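Local coordinates for hypothetical protein BA_2335 (PDB 4H4N) that is of unknown function, a small all-beta protein from Bacillus anthracis whose two antiparallel sheets pack against each other, at residues Pro26-Ile31 / Tyr54-Thr59; Phe11-Pro14 / Lys18-Val21; Val34-Gln39 / Gln46-Tyr51. One frame throughout, in Å; residues are numbered along the deposited sequence. Where two conformers were deposited one is given.

Contact 1 of 3, residues Pro26-Ile31 / Tyr54-Thr59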
ATOM      1  N   PRO A  26      16.260  -1.015  -8.430  1.00  8.85           N
ATOM      2  CA  PRO A  26      17.443  -1.859  -8.181  1.00  9.14           C
ATOM      3  C   PRO A  26      18.435  -1.273  -7.219  1.00  9.15           C
ATOM      4  O   PRO A  26      19.157  -2.007  -6.556  1.00 10.02           O
ATOM      5  CB  PRO A  26      18.099  -1.999  -9.560  1.00 10.18           C
ATOM      6  CG  PRO A  26      17.474  -1.001 -10.421  1.00 12.03           C
ATOM      7  CD  PRO A  26      16.121  -0.681  -9.857  1.00  9.71           C
ATOM      8  N   TYR A  27      18.470   0.053  -7.151  0.50  9.15           N
ATOM      9  CA  TYR A  27      19.399   0.784  -6.313  0.50  9.72           C
ATOM     10  C   TYR A  27      18.753   1.253  -5.033  0.50  9.83           C
ATOM     11  O   TYR A  27      19.212   2.221  -4.436  0.50 10.40           O
ATOM     12  CB  TYR A  27      19.919   1.997  -7.070  0.50 10.23           C
ATOM     13  CG  TYR A  27      20.403   1.644  -8.442  0.50 10.21           C
ATOM     14  CD1 TYR A  27      21.600   0.970  -8.624  0.50 10.74           C
ATOM     15  CD2 TYR A  27      19.656   1.970  -9.555  0.50 11.20           C
ATOM     16  CE1 TYR A  27      22.045   0.636  -9.894  0.50 11.80           C
ATOM     17  CE2 TYR A  27      20.084   1.639 -10.815  0.50 11.92           C
ATOM     18  CZ  TYR A  27      21.284   0.984 -10.991  0.50 12.57           C
ATOM     19  OH  TYR A  27      21.694   0.673 -12.265  0.50 14.43           O
ATOM     20  N   ASN A  28      17.647   0.615  -4.648  1.00  9.72           N
ATOM     21  CA  ASN A  28      16.954   0.939  -3.423  1.00 10.84           C
ATOM     22  C   ASN A  28      16.298   2.310  -3.454  1.00 10.47           C
ATOM     23  O   ASN A  28      15.929   2.840  -2.416  1.00 11.68           O
ATOM     24  CB  ASN A  28      17.930   0.815  -2.229  1.00 12.21           C
ATOM     25  CG  ASN A  28      17.251   0.555  -0.933  1.00 13.96           C
ATOM     26  OD1 ASN A  28      16.314  -0.236  -0.873  1.00 15.40           O
ATOM     27  ND2 ASN A  28      17.757   1.161   0.144  1.00 16.66           N
ATOM     28  N   GLU A  29      16.152   2.883  -4.640  1.00  9.91           N
ATOM     29  CA  GLU A  29      15.519   4.168  -4.801  1.00 10.26           C
ATOM     30  C   GLU A  29      14.010   4.022  -4.821  1.00  9.40           C
ATOM     31  O   GLU A  29      13.486   3.019  -5.296  1.00  9.70           O
ATOM     32  CB  GLU A  29      16.009   4.837  -6.100  1.00 11.35           C
ATOM     33  CG  GLU A  29      15.403   4.345  -7.437  1.00 12.33           C
ATOM     34  CD  GLU A  29      15.949   3.041  -8.032  1.00 11.79           C
ATOM     35  OE1 GLU A  29      16.609   2.260  -7.354  1.00 11.42           O
ATOM     36  OE2 GLU A  29      15.687   2.795  -9.229  1.00 14.57           O
ATOM     37  N   VAL A  30      13.312   5.026  -4.301  1.00  9.81           N
ATOM     38  CA  VAL A  30      11.868   5.050  -4.343  1.00 10.21           C
ATOM     39  C   VAL A  30      11.410   5.432  -5.740  1.00 10.37           C
ATOM     40  O   VAL A  30      11.828   6.457  -6.285  1.00 12.68           O
ATOM     41  CB  VAL A  30      11.306   6.051  -3.336  1.00 11.35           C
ATOM     42  CG1 VAL A  30       9.797   6.175  -3.508  1.00 13.21           C
ATOM     43  CG2 VAL A  30      11.655   5.640  -1.942  1.00 12.63           C
ATOM     44  N   ILE A  31      10.590   4.581  -6.342  1.00  9.74           N
ATOM     45  CA  ILE A  31       9.998   4.845  -7.648  1.00 10.60           C
ATOM     46  C   ILE A  31       8.711   5.649  -7.458  1.00 10.56           C
ATOM     47  O   ILE A  31       8.547   6.708  -8.049  1.00 12.30           O
ATOM     48  CB  ILE A  31       9.711   3.555  -8.414  1.00 10.97           C
ATOM     49  CG1 ILE A  31      10.988   2.730  -8.593  1.00 11.65           C
ATOM     50  CG2 ILE A  31       9.087   3.852  -9.765  1.00 12.64           C
ATOM     51  CD1 ILE A  31      10.716   1.316  -9.031  1.00 13.38           C
ATOM     52  N   TYR A  54       8.923  -2.469 -11.102  1.00 12.30           N
ATOM     53  CA  TYR A  54       9.538  -2.342  -9.781  1.00 11.40           C
ATOM     54  C   TYR A  54      10.382  -3.556  -9.458  1.00 10.32           C
ATOM     55  O   TYR A  54      10.223  -4.616 -10.042  1.00 11.77           O
ATOM     56  CB  TYR A  54       8.450  -2.155  -8.688  1.00 11.40           C
ATOM     57  CG  TYR A  54       7.642  -3.398  -8.400  1.00 11.69           C
ATOM     58  CD1 TYR A  54       6.545  -3.733  -9.171  1.00 13.70           C
ATOM     59  CD2 TYR A  54       8.002  -4.255  -7.374  1.00 12.00           C
ATOM     60  CE1 TYR A  54       5.825  -4.881  -8.915  1.00 14.66           C
ATOM     61  CE2 TYR A  54       7.283  -5.406  -7.107  1.00 13.70           C
ATOM     62  CZ  TYR A  54       6.204  -5.720  -7.878  1.00 14.58           C
ATOM     63  OH  TYR A  54       5.505  -6.878  -7.615  1.00 18.32           O
ATOM     64  N   THR A  55      11.275  -3.382  -8.495  1.00  9.23           N
ATOM     65  CA  THR A  55      12.104  -4.453  -7.994  1.00  9.45           C
ATOM     66  C   THR A  55      11.515  -5.086  -6.727  1.00  8.97           C
ATOM     67  O   THR A  55      11.467  -6.316  -6.617  1.00 10.27           O
ATOM     68  CB  THR A  55      13.530  -3.943  -7.778  1.00  9.94           C
ATOM     69  OG1 THR A  55      14.046  -3.453  -9.034  1.00 11.35           O
ATOM     70  CG2 THR A  55      14.412  -5.014  -7.241  1.00 11.31           C
ATOM     71  N   LYS A  56      11.098  -4.254  -5.781  1.00  9.01           N
ATOM     72  CA  LYS A  56      10.383  -4.762  -4.611  1.00  9.33           C
ATOM     73  C   LYS A  56       9.454  -3.665  -4.122  1.00  8.39           C
ATOM     74  O   LYS A  56       9.539  -2.522  -4.568  1.00  8.99           O
ATOM     75  CB  LYS A  56      11.307  -5.175  -3.464  1.00 10.94           C
ATOM     76  CG  LYS A  56      11.989  -4.021  -2.791  1.00 12.82           C
ATOM     77  CD  LYS A  56      12.501  -4.404  -1.410  1.00 14.37           C
ATOM     78  CE  LYS A  56      13.119  -3.212  -0.707  1.00 15.39           C
ATOM     79  NZ  LYS A  56      13.540  -3.589   0.681  1.00 15.19           N
ATOM     80  N   TYR A  57       8.529  -4.043  -3.242  1.00  8.02           N
ATOM     81  CA  TYR A  57       7.731  -3.065  -2.538  1.00  7.75           C
ATOM     82  C   TYR A  57       7.841  -3.329  -1.044  1.00  7.72           C
ATOM     83  O   TYR A  57       8.188  -4.424  -0.608  1.00  8.70           O
ATOM     84  CB  TYR A  57       6.257  -3.057  -3.001  1.00  8.77           C
ATOM     85  CG  TYR A  57       5.488  -4.295  -2.663  1.00  9.19           C
ATOM     86  CD1 TYR A  57       4.962  -4.468  -1.397  1.00  9.94           C
ATOM     87  CD2 TYR A  57       5.278  -5.286  -3.591  1.00 11.67           C
ATOM     88  CE1 TYR A  57       4.284  -5.619  -1.039  1.00 12.08           C
ATOM     89  CE2 TYR A  57       4.574  -6.444  -3.253  1.00 13.18           C
ATOM     90  CZ  TYR A  57       4.078  -6.600  -1.975  1.00 13.01           C
ATOM     91  OH  TYR A  57       3.385  -7.748  -1.652  1.00 17.00           O
ATOM     92  N   GLU A  58       7.527  -2.301  -0.274  1.00  7.44           N
ATOM     93  CA  GLU A  58       7.365  -2.420   1.175  1.00  8.01           C
ATOM     94  C   GLU A  58       6.082  -1.700   1.554  1.00  8.12           C
ATOM     95  O   GLU A  58       5.583  -0.861   0.817  1.00  9.44           O
ATOM     96  CB  GLU A  58       8.541  -1.817   1.935  1.00  8.75           C
ATOM     97  CG  GLU A  58       9.872  -2.431   1.600  1.00  9.58           C
ATOM     98  CD  GLU A  58      10.101  -3.844   2.127  1.00 11.06           C
ATOM     99  OE1 GLU A  58       9.263  -4.403   2.858  1.00 12.35           O
ATOM    100  OE2 GLU A  58      11.171  -4.398   1.787  1.00 13.81           O
ATOM    101  N   THR A  59       5.541  -2.036   2.709  1.00  8.64           N
ATOM    102  CA  THR A  59       4.317  -1.447   3.194  1.00  8.95           C
ATOM    103  C   THR A  59       4.482  -0.844   4.574  1.00  8.37           C
ATOM    104  O   THR A  59       5.299  -1.288   5.390  1.00  9.47           O
ATOM    105  CB  THR A  59       3.169  -2.478   3.230  1.00 10.63           C
ATOM    106  OG1 THR A  59       3.472  -3.505   4.169  1.00 14.13           O
ATOM    107  CG2 THR A  59       2.943  -3.101   1.881  1.00 12.25           C
TER
HETATM  108  O   HOH W   1      15.203  -1.499   1.421  1.00 21.61           O
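Thr55 meets Pro26 with its hydroxyl, the two side chains crossing at about a right angle. The hydroxyl OG1 of Thr55 lies 3.6 Å from Pro26 CD. It also comes within 3.3 Å of Pro26 N, but this amide nitrogen has no hydrogen and, with its lone pair delocalised, is a poor acceptor, so this is packing and not a bond. The apolar touch is made by Ile31, whose CD1 lies 3.9 Å from Tyr54 CA and 4.2 Å from Tyr54 CB. With CG1 of Ile31 beside its backbone N (chi1 -58°) and the chain extended beyond it (chi2 166°), the methyl is carried across to the backbone of Tyr54, while the tyrosine ring turns elsewhere, to meet Phe23 edge-to-face.

Polar links are indirect. A water donates to Asn28 OD1 at 2.8 Å and accepts from Lys56 NZ, also at 2.8 Å. The long arm of lysine suits this place, because NZ also forms a salt bridge with Glu58 OE2 (2.7 Å), which offers its anti lone pair, turned away from OE1. Within the loop, Tyr27 N donates to Glu29 OE1 at 2.9 Å.

Strand 17-24 lies between the two segments: Ile31 bonds through its backbone to Phe23, while Thr55 and Lys56 both face Phe24 in a classic beta bulge at the start of strand 56-63.

Contact 2 of 3, residues Phe11-Pro14 / Lys18-Val21. With SO4 (sulfate ion), chain F.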
ATOM      1  N   PHE A  11      -3.535  -6.436  -1.137  1.00  9.81           N
ATOM      2  CA  PHE A  11      -3.102  -5.924   0.157  1.00 10.40           C
ATOM      3  C   PHE A  11      -4.229  -5.972   1.172  1.00 10.61           C
ATOM      4  O   PHE A  11      -5.361  -5.663   0.865  1.00 11.92           O
ATOM      5  CB  PHE A  11      -2.639  -4.474   0.025  1.00 11.21           C
ATOM      6  CG  PHE A  11      -1.450  -4.322  -0.832  1.00 11.68           C
ATOM      7  CD1 PHE A  11      -0.196  -4.557  -0.311  1.00 13.21           C
ATOM      8  CD2 PHE A  11      -1.566  -3.981  -2.157  1.00 12.81           C
ATOM      9  CE1 PHE A  11       0.926  -4.465  -1.097  1.00 14.70           C
ATOM     10  CE2 PHE A  11      -0.446  -3.861  -2.953  1.00 14.04           C
ATOM     11  CZ  PHE A  11       0.800  -4.115  -2.423  1.00 14.55           C
ATOM     12  N   LYS A  12      -3.896  -6.362   2.391  1.00 10.91           N
ATOM     13  CA  LYS A  12      -4.850  -6.334   3.490  1.00 11.03           C
ATOM     14  C   LYS A  12      -4.629  -5.049   4.265  1.00 10.83           C
ATOM     15  O   LYS A  12      -3.542  -4.800   4.783  1.00 13.34           O
ATOM     16  CB  LYS A  12      -4.667  -7.533   4.409  1.00 11.92           C
ATOM     17  CG  LYS A  12      -5.677  -7.572   5.536  1.00 13.28           C
ATOM     18  CD  LYS A  12      -5.663  -8.901   6.259  1.00 15.64           C
ATOM     19  CE  LYS A  12      -4.343  -9.157   6.957  1.00 17.39           C
ATOM     20  NZ  LYS A  12      -4.297 -10.476   7.598  1.00 18.97           N
ATOM     21  N   VAL A  13      -5.653  -4.232   4.359  1.00  9.53           N
ATOM     22  CA  VAL A  13      -5.568  -2.979   5.067  1.00  9.40           C
ATOM     23  C   VAL A  13      -6.214  -3.181   6.430  1.00  9.18           C
ATOM     24  O   VAL A  13      -7.382  -3.543   6.514  1.00  9.30           O
ATOM     25  CB  VAL A  13      -6.239  -1.839   4.323  1.00 10.13           C
ATOM     26  CG1 VAL A  13      -5.964  -0.520   5.024  1.00 11.35           C
ATOM     27  CG2 VAL A  13      -5.777  -1.800   2.862  1.00 12.33           C
ATOM     28  N   PRO A  14      -5.475  -2.951   7.519  1.00  9.58           N
ATOM     29  CA  PRO A  14      -6.081  -3.154   8.829  1.00 10.10           C
ATOM     30  C   PRO A  14      -7.215  -2.183   9.106  1.00  9.21           C
ATOM     31  O   PRO A  14      -7.362  -1.167   8.421  1.00  9.00           O
ATOM     32  CB  PRO A  14      -4.910  -2.912   9.798  1.00 11.16           C
ATOM     33  CG  PRO A  14      -3.695  -3.143   9.001  1.00 11.84           C
ATOM     34  CD  PRO A  14      -4.037  -2.658   7.622  1.00 10.35           C
ATOM     35  N   LYS A  18      -4.667   3.458   7.026  1.00  7.54           N
ATOM     36  CA  LYS A  18      -4.191   3.698   5.683  1.00  7.88           C
ATOM     37  C   LYS A  18      -2.949   2.838   5.478  1.00  7.89           C
ATOM     38  O   LYS A  18      -2.033   2.853   6.294  1.00  9.91           O
ATOM     39  CB  LYS A  18      -3.833   5.176   5.490  1.00  9.00           C
ATOM     40  CG  LYS A  18      -3.227   5.470   4.113  1.00 11.10           C
ATOM     41  CD  LYS A  18      -2.791   6.894   3.915  1.00 12.97           C
ATOM     42  CE  LYS A  18      -3.982   7.797   3.801  1.00 15.13           C
ATOM     43  NZ  LYS A  18      -3.595   9.136   3.248  1.00 15.48           N
ATOM     44  N   LEU A  19      -2.922   2.075   4.402  1.00  7.20           N
ATOM     45  CA  LEU A  19      -1.756   1.310   4.008  1.00  7.53           C
ATOM     46  C   LEU A  19      -1.019   2.082   2.921  1.00  7.72           C
ATOM     47  O   LEU A  19      -1.611   2.460   1.913  1.00  9.19           O
ATOM     48  CB  LEU A  19      -2.161  -0.051   3.476  1.00  8.72           C
ATOM     49  CG  LEU A  19      -0.996  -1.041   3.291  1.00 10.36           C
ATOM     50  CD1 LEU A  19      -0.483  -1.565   4.624  1.00 12.75           C
ATOM     51  CD2 LEU A  19      -1.396  -2.172   2.361  1.00 12.85           C
ATOM     52  N   LYS A  20       0.272   2.307   3.134  0.60  7.84           N
ATOM     53  CA  LYS A  20       1.139   3.012   2.197  0.60  8.35           C
ATOM     54  C   LYS A  20       2.109   2.009   1.600  0.60  7.87           C
ATOM     55  O   LYS A  20       2.888   1.414   2.338  0.60  8.87           O
ATOM     56  CB  LYS A  20       1.897   4.125   2.915  0.60  9.99           C
ATOM     57  CG  LYS A  20       1.002   5.183   3.569  0.60 12.49           C
ATOM     58  CD  LYS A  20       1.829   6.335   4.150  0.60 16.86           C
ATOM     59  CE  LYS A  20       0.971   7.478   4.662  0.60 19.52           C
ATOM     60  NZ  LYS A  20       1.795   8.687   4.959  0.60 21.86           N
ATOM     61  N   VAL A  21       2.078   1.851   0.279  1.00  8.03           N
ATOM     62  CA  VAL A  21       2.913   0.903  -0.433  1.00  8.27           C
ATOM     63  C   VAL A  21       3.966   1.702  -1.199  1.00  7.99           C
ATOM     64  O   VAL A  21       3.626   2.570  -1.993  1.00  9.88           O
ATOM     65  CB  VAL A  21       2.079   0.062  -1.421  1.00  9.49           C
ATOM     66  CG1 VAL A  21       2.948  -0.971  -2.116  1.00 10.85           C
ATOM     67  CG2 VAL A  21       0.889  -0.599  -0.711  1.00 11.23           C
TER
HETATM   68  S   SO4 F 105       5.541   9.311   6.026  0.50 32.14           S
HETATM   69  O1  SO4 F 105       5.095  10.035   7.210  0.50 32.27           O
HETATM   70  O2  SO4 F 105       4.372   8.973   5.224  0.50 31.78           O
HETATM   71  O3  SO4 F 105       6.255   8.095   6.403  0.50 31.97           O
HETATM   72  O4  SO4 F 105       6.432  10.171   5.252  0.50 32.37           O
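The first torsion of Phe11 sets CG beside the backbone N (chi1 -64°), which brings the ring up against Val21, while Leu19 has CG anti to its N and sends CD2 to the base of that ring. Leu19 CD2 lies 3.5 Å from Phe11 CB and meets the ring obliquely. Val21 comes from the opposite direction and lays CG2 over the ring face, 3.9 Å from the centroid and 13° off the normal, a CH-pi contact. Its other methyl, CG1, is 3.8 Å from Phe11 CZ, so a beta-branched residue serves the flat ring with both branches.

This is face-to-face packing of two antiparallel sheets, strand 9-13 in one and strand 17-24 in the other, with inward residues alternating along each strand. The axes of 11-13 and 18-21 come within 7.5 Å, their directions 147° apart. Val13 adds CG2 at 4.1 Å from Leu19 CB, and Ile36 and Thr59 from the flanking strands close in on Phe11.

Lys20 takes no part in this apolar layer, which suits a charged side chain. Its extended chain carries NZ to a sulfate ion, probably from the crystallisation liquor, where NZ donates to O2 at 2.6 Å; Arg62 also binds the sulfate.

Contact 3 of 3, residues Val34-Gln39 / Gln46-Tyr51; sequences VSIINQ and QTITRY
Ile36 and Ile48 lie alongside each other, pointing opposite ways, and interleave their methyl-bearing arms between the two antiparallel sheets of this small beta fold. Strand 34-38 belongs to the three-stranded sheet and strand 46-48 to the two-stranded one; their axes lie 9.0 Å apart and run nearly antiparallel, at 167°. At that separation it is side chains that bridge the space.

Ile36 uses its long CG1-CD1 arm against Ile48 and its CG2 methyl against Gln46. Its CD1 meets Ile48 CD1 at 3.9 Å, and CG1 backs up the same methyl, so Ile48 CD1 rests along the arm of Ile36. Val34 passes Ile48 in the same opposed sense, touching that terminal methyl through CG2 at 4.0 Å. Beta-branched aliphatics are well suited here: they favour the extended backbone and offer methyls on more than one side, letting one Ile48 tip serve two neighbours two residues apart on strand 30-38. Val13 also touches Ile36.

Gln46 lies aslant Ile36 and contributes only its aliphatic part. CG lies 3.7 Å from Ile36 CG2, and CB touches the same methyl. The chain then bends at chi2 (83°), swinging the amide round toward its own strand. There Gln46 NE2 donates to Thr47 O at 3.0 Å, a fairly straight bond of 161°, with the acceptor close to the amide plane of Gln46.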
ATOM      1  N   VAL A  34       1.862   4.349  -3.441  1.00  9.43           N
ATOM      2  CA  VAL A  34       0.420   4.311  -3.559  1.00  9.45           C
ATOM      3  C   VAL A  34      -0.147   4.084  -2.157  1.00  8.66           C
ATOM      4  O   VAL A  34       0.574   3.651  -1.250  1.00 10.08           O
ATOM      5  CB  VAL A  34      -0.084   3.256  -4.554  1.00 10.61           C
ATOM      6  CG1 VAL A  34       0.492   3.511  -5.950  1.00 12.86           C
ATOM      7  CG2 VAL A  34       0.217   1.896  -4.107  1.00 12.02           C
ATOM      8  N   SER A  35      -1.412   4.373  -1.956  1.00  7.92           N
ATOM      9  CA  SER A  35      -1.998   4.175  -0.659  1.00  8.29           C
ATOM     10  C   SER A  35      -3.447   3.782  -0.764  1.00  7.79           C
ATOM     11  O   SER A  35      -4.113   4.014  -1.774  1.00  9.00           O
ATOM     12  CB  SER A  35      -1.808   5.405   0.202  1.00  8.22           C
ATOM     13  OG  SER A  35      -2.468   6.528  -0.363  1.00  9.04           O
ATOM     14  N   ILE A  36      -3.918   3.139   0.291  1.00  7.71           N
ATOM     15  CA  ILE A  36      -5.244   2.557   0.361  1.00  7.95           C
ATOM     16  C   ILE A  36      -5.822   2.821   1.742  1.00  7.26           C
ATOM     17  O   ILE A  36      -5.178   2.508   2.742  1.00  8.51           O
ATOM     18  CB  ILE A  36      -5.219   1.026   0.133  1.00  8.61           C
ATOM     19  CG1 ILE A  36      -4.394   0.636  -1.111  1.00 10.45           C
ATOM     20  CG2 ILE A  36      -6.649   0.498   0.088  1.00 10.54           C
ATOM     21  CD1 ILE A  36      -4.069  -0.850  -1.159  1.00 13.46           C
ATOM     22  N   ILE A  37      -7.029   3.352   1.814  1.00  7.58           N
ATOM     23  CA  ILE A  37      -7.670   3.569   3.094  1.00  8.21           C
ATOM     24  C   ILE A  37      -8.696   2.491   3.419  1.00  8.05           C
ATOM     25  O   ILE A  37      -9.351   1.931   2.540  1.00  9.47           O
ATOM     26  CB  ILE A  37      -8.310   4.955   3.222  1.00  9.65           C
ATOM     27  CG1 ILE A  37      -9.428   5.159   2.236  1.00 11.52           C
ATOM     28  CG2 ILE A  37      -7.241   6.042   3.142  1.00 11.53           C
ATOM     29  CD1 ILE A  37     -10.174   6.452   2.435  1.00 14.27           C
ATOM     30  N   ASN A  38      -8.837   2.227   4.708  1.00  8.05           N
ATOM     31  CA  ASN A  38      -9.872   1.361   5.228  1.00  8.28           C
ATOM     32  C   ASN A  38     -10.475   1.996   6.468  1.00  8.48           C
ATOM     33  O   ASN A  38      -9.918   1.904   7.547  1.00  8.70           O
ATOM     34  CB  ASN A  38      -9.341  -0.021   5.556  1.00  8.48           C
ATOM     35  CG  ASN A  38     -10.413  -0.910   6.128  1.00  8.92           C
ATOM     36  OD1 ASN A  38     -11.613  -0.650   5.959  1.00 10.29           O
ATOM     37  ND2 ASN A  38      -9.996  -1.963   6.817  1.00 10.19           N
ATOM     38  N   GLN A  39     -11.629   2.628   6.286  1.00  9.20           N
ATOM     39  CA  GLN A  39     -12.307   3.282   7.383  1.00  9.84           C
ATOM     40  C   GLN A  39     -13.082   2.293   8.273  1.00 10.04           C
ATOM     41  O   GLN A  39     -13.599   2.704   9.315  1.00 11.65           O
ATOM     42  CB  GLN A  39     -13.293   4.321   6.844  1.00 10.84           C
ATOM     43  CG  GLN A  39     -14.581   3.774   6.196  1.00 12.83           C
ATOM     44  CD  GLN A  39     -14.449   3.315   4.766  1.00 13.78           C
ATOM     45  OE1 GLN A  39     -13.357   3.181   4.198  1.00 16.19           O
ATOM     46  NE2 GLN A  39     -15.591   3.099   4.155  1.00 15.68           N
ATOM     47  N   GLN A  46      -7.717  -5.065  -0.748  1.00 11.90           N
ATOM     48  CA  GLN A  46      -7.824  -4.242  -1.944  1.00 12.86           C
ATOM     49  C   GLN A  46      -6.692  -4.599  -2.877  1.00 12.37           C
ATOM     50  O   GLN A  46      -5.567  -4.826  -2.423  1.00 12.96           O
ATOM     51  CB  GLN A  46      -7.696  -2.758  -1.572  1.00 14.79           C
ATOM     52  CG  GLN A  46      -7.431  -1.791  -2.716  1.00 18.95           C
ATOM     53  CD  GLN A  46      -8.691  -1.413  -3.411  1.00 22.35           C
ATOM     54  OE1 GLN A  46      -9.712  -1.162  -2.764  1.00 26.81           O
ATOM     55  NE2 GLN A  46      -8.636  -1.320  -4.736  1.00 24.19           N
ATOM     56  N   THR A  47      -6.965  -4.624  -4.175  1.00 13.45           N
ATOM     57  CA  THR A  47      -5.888  -4.819  -5.138  1.00 14.90           C
ATOM     58  C   THR A  47      -5.425  -3.505  -5.770  1.00 15.20           C
ATOM     59  O   THR A  47      -6.184  -2.535  -5.906  1.00 16.90           O
ATOM     60  CB  THR A  47      -6.277  -5.743  -6.264  1.00 16.74           C
ATOM     61  OG1 THR A  47      -7.388  -5.194  -6.957  1.00 19.67           O
ATOM     62  CG2 THR A  47      -6.603  -7.109  -5.746  1.00 17.59           C
ATOM     63  N   ILE A  48      -4.140  -3.492  -6.111  1.00 15.00           N
ATOM     64  CA  ILE A  48      -3.497  -2.416  -6.862  1.00 14.80           C
ATOM     65  C   ILE A  48      -3.216  -3.047  -8.232  1.00 14.67           C
ATOM     66  O   ILE A  48      -2.531  -4.071  -8.332  1.00 14.29           O
ATOM     67  CB  ILE A  48      -2.195  -1.950  -6.183  1.00 14.84           C
ATOM     68  CG1 ILE A  48      -2.472  -1.271  -4.822  1.00 16.05           C
ATOM     69  CG2 ILE A  48      -1.433  -1.006  -7.109  1.00 15.42           C
ATOM     70  CD1 ILE A  48      -3.260   0.019  -4.899  1.00 18.57           C
ATOM     71  N   THR A  49      -3.752  -2.435  -9.290  1.00 15.36           N
ATOM     72  CA  THR A  49      -3.617  -2.962 -10.629  1.00 16.47           C
ATOM     73  C   THR A  49      -2.725  -2.113 -11.524  1.00 14.85           C
ATOM     74  O   THR A  49      -2.323  -2.565 -12.594  1.00 17.53           O
ATOM     75  CB  THR A  49      -5.006  -3.111 -11.278  1.00 18.24           C
ATOM     76  OG1 THR A  49      -5.664  -1.841 -11.322  1.00 21.51           O
ATOM     77  CG2 THR A  49      -5.855  -4.082 -10.475  1.00 20.15           C
ATOM     78  N   ARG A  50      -2.420  -0.889 -11.096  1.00 12.70           N
ATOM     79  CA  ARG A  50      -1.562   0.011 -11.850  1.00 12.02           C
ATOM     80  C   ARG A  50      -0.371   0.335 -10.981  1.00 11.37           C
ATOM     81  O   ARG A  50      -0.509   0.773  -9.846  1.00 11.77           O
ATOM     82  CB  ARG A  50      -2.324   1.282 -12.231  1.00 12.89           C
ATOM     83  CG  ARG A  50      -3.551   0.989 -13.111  1.00 14.75           C
ATOM     84  CD  ARG A  50      -4.253   2.219 -13.629  1.00 15.98           C
ATOM     85  NE  ARG A  50      -3.402   2.984 -14.518  1.00 16.01           N
ATOM     86  CZ  ARG A  50      -3.768   4.123 -15.114  1.00 14.61           C
ATOM     87  NH1 ARG A  50      -4.969   4.635 -14.896  1.00 15.92           N
ATOM     88  NH2 ARG A  50      -2.925   4.769 -15.902  1.00 14.71           N
ATOM     89  N   TYR A  51       0.804   0.121 -11.531  1.00 11.63           N
ATOM     90  CA  TYR A  51       2.027   0.361 -10.817  1.00 12.29           C
ATOM     91  C   TYR A  51       3.153   0.329 -11.826  1.00 13.03           C
ATOM     92  O   TYR A  51       3.063  -0.343 -12.847  1.00 12.98           O
ATOM     93  CB  TYR A  51       2.252  -0.675  -9.693  1.00 12.80           C
ATOM     94  CG  TYR A  51       2.111  -2.108 -10.102  1.00 12.23           C
ATOM     95  CD1 TYR A  51       3.180  -2.814 -10.655  1.00 12.97           C
ATOM     96  CD2 TYR A  51       0.918  -2.794  -9.894  1.00 12.51           C
ATOM     97  CE1 TYR A  51       3.049  -4.139 -11.014  1.00 13.44           C
ATOM     98  CE2 TYR A  51       0.780  -4.132 -10.259  1.00 13.18           C
ATOM     99  CZ  TYR A  51       1.862  -4.798 -10.802  1.00 13.46           C
ATOM    100  OH  TYR A  51       1.770  -6.127 -11.142  1.00 15.63           O
TER

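Overall arrangement
Contact 2 is buried, contact 3 is partly buried, and contact 1 lies at the surface, its centre about 17 Å from the centre of each of the other two. Contacts 2 and 3 join the same pair of sheets and share one apolar layer. Contact 1 instead joins the turn before strand 30-38, a strand contact 3 also uses, to the entry of strand 56-63; these are the outermost strands of the three-stranded sheet. Tyr57 and Thr59, further along its segment 54-59, pack on Phe11 of contact 2. The chemistry follows the location: aliphatic and aromatic inside; outside, a water bridge and a lysine-glutamate pair beside slight apolar touches.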